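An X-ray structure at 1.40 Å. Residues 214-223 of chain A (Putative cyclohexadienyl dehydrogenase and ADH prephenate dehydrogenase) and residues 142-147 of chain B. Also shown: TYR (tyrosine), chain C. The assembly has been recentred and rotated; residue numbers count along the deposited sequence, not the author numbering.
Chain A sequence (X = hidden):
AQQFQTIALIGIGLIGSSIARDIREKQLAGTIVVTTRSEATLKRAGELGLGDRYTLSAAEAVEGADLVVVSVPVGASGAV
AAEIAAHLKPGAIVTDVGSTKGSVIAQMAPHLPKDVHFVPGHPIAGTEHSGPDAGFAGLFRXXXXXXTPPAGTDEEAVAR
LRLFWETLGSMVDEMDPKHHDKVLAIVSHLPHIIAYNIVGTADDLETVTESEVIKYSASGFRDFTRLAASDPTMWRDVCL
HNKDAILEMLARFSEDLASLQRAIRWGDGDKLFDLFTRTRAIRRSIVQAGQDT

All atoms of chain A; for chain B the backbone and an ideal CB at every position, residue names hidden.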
# COMPACT_ATOMS: atom_id res chain seq x y z
N ILE A 214 1.61 2.11 -15.57
CA ILE A 214 0.29 2.54 -15.21
C ILE A 214 -0.71 1.42 -15.45
O ILE A 214 -1.52 1.11 -14.58
CB ILE A 214 -0.13 3.80 -16.05
CG1 ILE A 214 0.79 4.98 -15.73
CG2 ILE A 214 -1.58 4.15 -15.82
CD1 ILE A 214 0.82 6.00 -16.84
N LYS A 215 -0.70 0.85 -16.67
CA LYS A 215 -1.63 -0.19 -17.03
C LYS A 215 -1.61 -1.40 -16.07
O LYS A 215 -2.66 -1.94 -15.76
CB LYS A 215 -1.37 -0.72 -18.46
CG LYS A 215 -1.74 0.30 -19.52
CD LYS A 215 -1.17 -0.02 -20.88
CE LYS A 215 -1.54 -1.39 -21.35
NZ LYS A 215 -1.33 -1.47 -22.86
N TYR A 216 -0.41 -1.83 -15.64
CA TYR A 216 -0.27 -3.07 -14.91
C TYR A 216 -0.05 -2.85 -13.42
O TYR A 216 0.33 -3.78 -12.67
CB TYR A 216 0.86 -3.91 -15.51
CG TYR A 216 0.72 -4.14 -17.04
CD1 TYR A 216 -0.48 -4.50 -17.64
CD2 TYR A 216 1.82 -3.93 -17.87
CE1 TYR A 216 -0.56 -4.67 -19.02
CE2 TYR A 216 1.73 -4.11 -19.23
CZ TYR A 216 0.55 -4.44 -19.79
OH TYR A 216 0.50 -4.62 -21.17
N SER A 217 -0.36 -1.63 -12.97
CA SER A 217 -0.13 -1.25 -11.58
C SER A 217 -0.91 -2.03 -10.53
O SER A 217 -0.50 -2.04 -9.34
CB SER A 217 -0.34 0.26 -11.40
OG SER A 217 -1.66 0.63 -11.78
N ALA A 218 -2.01 -2.69 -10.92
CA ALA A 218 -2.80 -3.49 -9.96
C ALA A 218 -2.15 -4.78 -9.52
O ALA A 218 -2.73 -5.52 -8.73
CB ALA A 218 -4.22 -3.75 -10.48
N SER A 219 -0.91 -5.03 -9.97
CA SER A 219 -0.12 -6.18 -9.51
C SER A 219 0.77 -5.85 -8.33
O SER A 219 1.59 -6.65 -7.90
CB SER A 219 0.68 -6.86 -10.64
OG SER A 219 1.52 -5.94 -11.31
N GLY A 220 0.62 -4.63 -7.77
CA GLY A 220 1.28 -4.28 -6.50
C GLY A 220 1.77 -2.85 -6.40
O GLY A 220 1.84 -2.27 -5.33
N PHE A 221 2.14 -2.28 -7.54
CA PHE A 221 2.76 -0.98 -7.57
C PHE A 221 1.79 0.10 -7.12
O PHE A 221 2.22 1.05 -6.44
CB PHE A 221 3.19 -0.70 -9.01
CG PHE A 221 4.05 0.50 -9.20
CD1 PHE A 221 5.39 0.49 -8.88
CD2 PHE A 221 3.53 1.61 -9.86
CE1 PHE A 221 6.17 1.62 -9.09
CE2 PHE A 221 4.31 2.71 -10.10
CZ PHE A 221 5.62 2.72 -9.72
N ARG A 222 0.52 -0.02 -7.47
CA ARG A 222 -0.43 1.01 -7.15
C ARG A 222 -0.47 1.37 -5.64
O ARG A 222 -0.65 2.57 -5.30
CB ARG A 222 -1.83 0.72 -7.70
CG ARG A 222 -2.45 -0.48 -7.05
CD ARG A 222 -3.84 -0.75 -7.65
NE ARG A 222 -4.43 -1.97 -7.10
CZ ARG A 222 -5.69 -2.33 -7.29
NH1 ARG A 222 -6.48 -1.59 -8.04
NH2 ARG A 222 -6.15 -3.43 -6.70
N ASP A 223 -0.32 0.38 -4.75
CA ASP A 223 -0.34 0.65 -3.33
C ASP A 223 0.72 1.70 -2.91
O ASP A 223 0.47 2.60 -2.06
CB ASP A 223 -0.11 -0.68 -2.60
CG ASP A 223 -1.16 -1.77 -2.96
OD1 ASP A 223 -1.15 -2.34 -4.11
OD2 ASP A 223 -1.99 -2.11 -2.09
N UNK B 142 -12.28 -5.01 -15.49
CA UNK B 142 -11.53 -3.79 -15.59
C UNK B 142 -10.04 -3.91 -15.36
O UNK B 142 -9.36 -2.88 -15.18
CB UNK B 142 -12.10 -2.78 -14.59
N UNK B 143 -9.53 -5.14 -15.33
CA UNK B 143 -8.12 -5.41 -15.16
C UNK B 143 -7.52 -5.79 -16.53
O UNK B 143 -8.24 -6.12 -17.47
CB UNK B 143 -7.90 -6.52 -14.13
N UNK B 144 -6.21 -5.77 -16.61
CA UNK B 144 -5.46 -6.25 -17.74
C UNK B 144 -5.08 -7.72 -17.56
O UNK B 144 -4.95 -8.21 -16.42
CB UNK B 144 -4.21 -5.39 -17.94
N UNK B 145 -4.94 -8.41 -18.70
CA UNK B 145 -4.37 -9.76 -18.75
C UNK B 145 -3.34 -9.76 -19.88
O UNK B 145 -3.58 -9.19 -20.96
CB UNK B 145 -5.45 -10.83 -18.97
N UNK B 146 -2.18 -10.35 -19.61
CA UNK B 146 -1.10 -10.40 -20.59
C UNK B 146 -0.94 -11.84 -21.07
O UNK B 146 -0.77 -12.77 -20.28
CB UNK B 146 0.21 -9.87 -20.00
N UNK B 147 -1.01 -12.00 -22.38
CA UNK B 147 -0.66 -13.28 -23.03
C UNK B 147 0.72 -13.23 -23.62
O UNK B 147 1.14 -12.20 -24.14
CB UNK B 147 -1.67 -13.63 -24.12
N TYR C . -2.01 -10.10 -5.03
CA TYR C . -1.71 -8.69 -5.41
C TYR C . -2.52 -7.75 -4.57
O TYR C . -3.24 -8.24 -3.70
CB TYR C . -1.98 -8.45 -6.90
CG TYR C . -1.19 -9.35 -7.86
CD1 TYR C . -0.06 -10.05 -7.46
CD2 TYR C . -1.61 -9.49 -9.15
CE1 TYR C . 0.63 -10.86 -8.34
CE2 TYR C . -0.93 -10.25 -10.06
CZ TYR C . 0.18 -10.96 -9.67
OH TYR C . 0.83 -11.79 -10.55
OXT TYR C . -2.43 -6.52 -4.79

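Position 142 of chain B lies at the far end of the stretch, with nothing of the chain A segment within 5.5 Å of its ideal CB, so contact says little about the choice. The backbone says more: phi is 72° and psi 11°, and a positive phi favours glycine, although asparagine or aspartate can also adopt it. The residue is G142(B), which takes this conformation without strain.

At position 143 the CA-to-CB bond points sideways, and the ideal CB again has no neighbour in chain A within 5.5 Å. A short side chain would therefore make no contact. A long, flexible one could reach the methyl of A218(A), whose own CA-to-CB bond points toward chain B, and the longest would also approach the guanidinium of R222(A). Glutamine, glutamate or methionine could reach the alanine methyl, with an acid favoured only at long range by the arginine charge; arginine or lysine has the length to come up to the guanidinium, at the price of like charges. The deposited residue is R143(B), and its chi angles near -60°, -88° and 82° (m, m, p) bend the chain so that its end comes nearer. Its NE lies 3.7 Å from CB of A218(A), and its NH1 is 3.9 Å from NH1 of R222(A), which sits over one face of the R143(B) guanidinium. These are like charges brought close together, not a salt bridge; both NH1 atoms have hydrogen-bonding partners elsewhere in the structure.

Position 144 faces chain A directly. Its ideal CB is 3.8 Å from CD1 of Y216(A) and 4.4 Å from the carbonyl O of K215(A), and the lysine side chain extends alongside. An aliphatic group would pack against the tyrosine and an extended glutamate could meet the lysine charge, but a broad aromatic ring can use both the ring and the lysine at once. The residue is W144(B), with chi1 at -76° (m) and chi2 at 90°. K215(A) lies over one face of the indole: its CE is 3.6 Å from the centroid of the six-membered ring, a CH-pi contact, and its NZ is 4.2 Å from the same centroid, a cation-pi interaction 26° off the ring normal. Y216(A) turns its edge toward the indole face, with its ring centroid 5.5 Å from that of the five-membered ring and the planes at 90°. CD1 of W144(B) also comes within 3.1 Å of O of K215(A).

Position 145 follows the alternation of a strand: its CA-to-CB bond points away, so chain A sets no requirement. C145(B) is found there.

Position 146 points toward chain A again, its ideal CB 5.3 Å from CE1 of Y216(A). That gap leaves room for a medium-sized apolar side chain, such as leucine, isoleucine or methionine, to lie on the tyrosine ring. I146(B), with chi1 m and chi2 t, extends its CD1 over one ring face, 3.8 Å from the centroid and only 9° off the normal, a well-centred CH-pi contact.

Position 147 is out of reach of chain A, which leaves the choice open; it is L147(B).

Chain B, residues 142-147: GRWCIL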
# COMPACT_ATOMS: atom_id res chain seq x y z
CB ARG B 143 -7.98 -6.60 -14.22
CG ARG B 143 -8.55 -6.38 -12.85
CD ARG B 143 -7.57 -5.77 -11.91
NE ARG B 143 -7.49 -4.35 -12.05
CZ ARG B 143 -8.24 -3.47 -11.38
NH1 ARG B 143 -8.10 -2.18 -11.57
NH2 ARG B 143 -9.23 -3.86 -10.63
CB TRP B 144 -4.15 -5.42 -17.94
CG TRP B 144 -4.44 -4.10 -18.53
CD1 TRP B 144 -4.71 -2.94 -17.85
CD2 TRP B 144 -4.51 -3.79 -19.89
NE1 TRP B 144 -4.98 -1.92 -18.73
CE2 TRP B 144 -4.89 -2.43 -19.99
CE3 TRP B 144 -4.37 -4.54 -21.06
CZ2 TRP B 144 -5.07 -1.81 -21.21
CZ3 TRP B 144 -4.56 -3.91 -22.26
CH2 TRP B 144 -4.91 -2.56 -22.33
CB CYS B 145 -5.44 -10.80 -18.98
SG CYS B 145 -4.73 -12.45 -19.07
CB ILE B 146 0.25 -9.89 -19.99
CG1 ILE B 146 0.14 -8.44 -19.48
CG2 ILE B 146 1.38 -10.04 -20.99
CD1 ILE B 146 1.30 -7.99 -18.63
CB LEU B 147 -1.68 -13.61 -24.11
CG LEU B 147 -3.16 -13.64 -23.75
CD1 LEU B 147 -4.05 -14.00 -24.95
CD2 LEU B 147 -3.39 -14.58 -22.57
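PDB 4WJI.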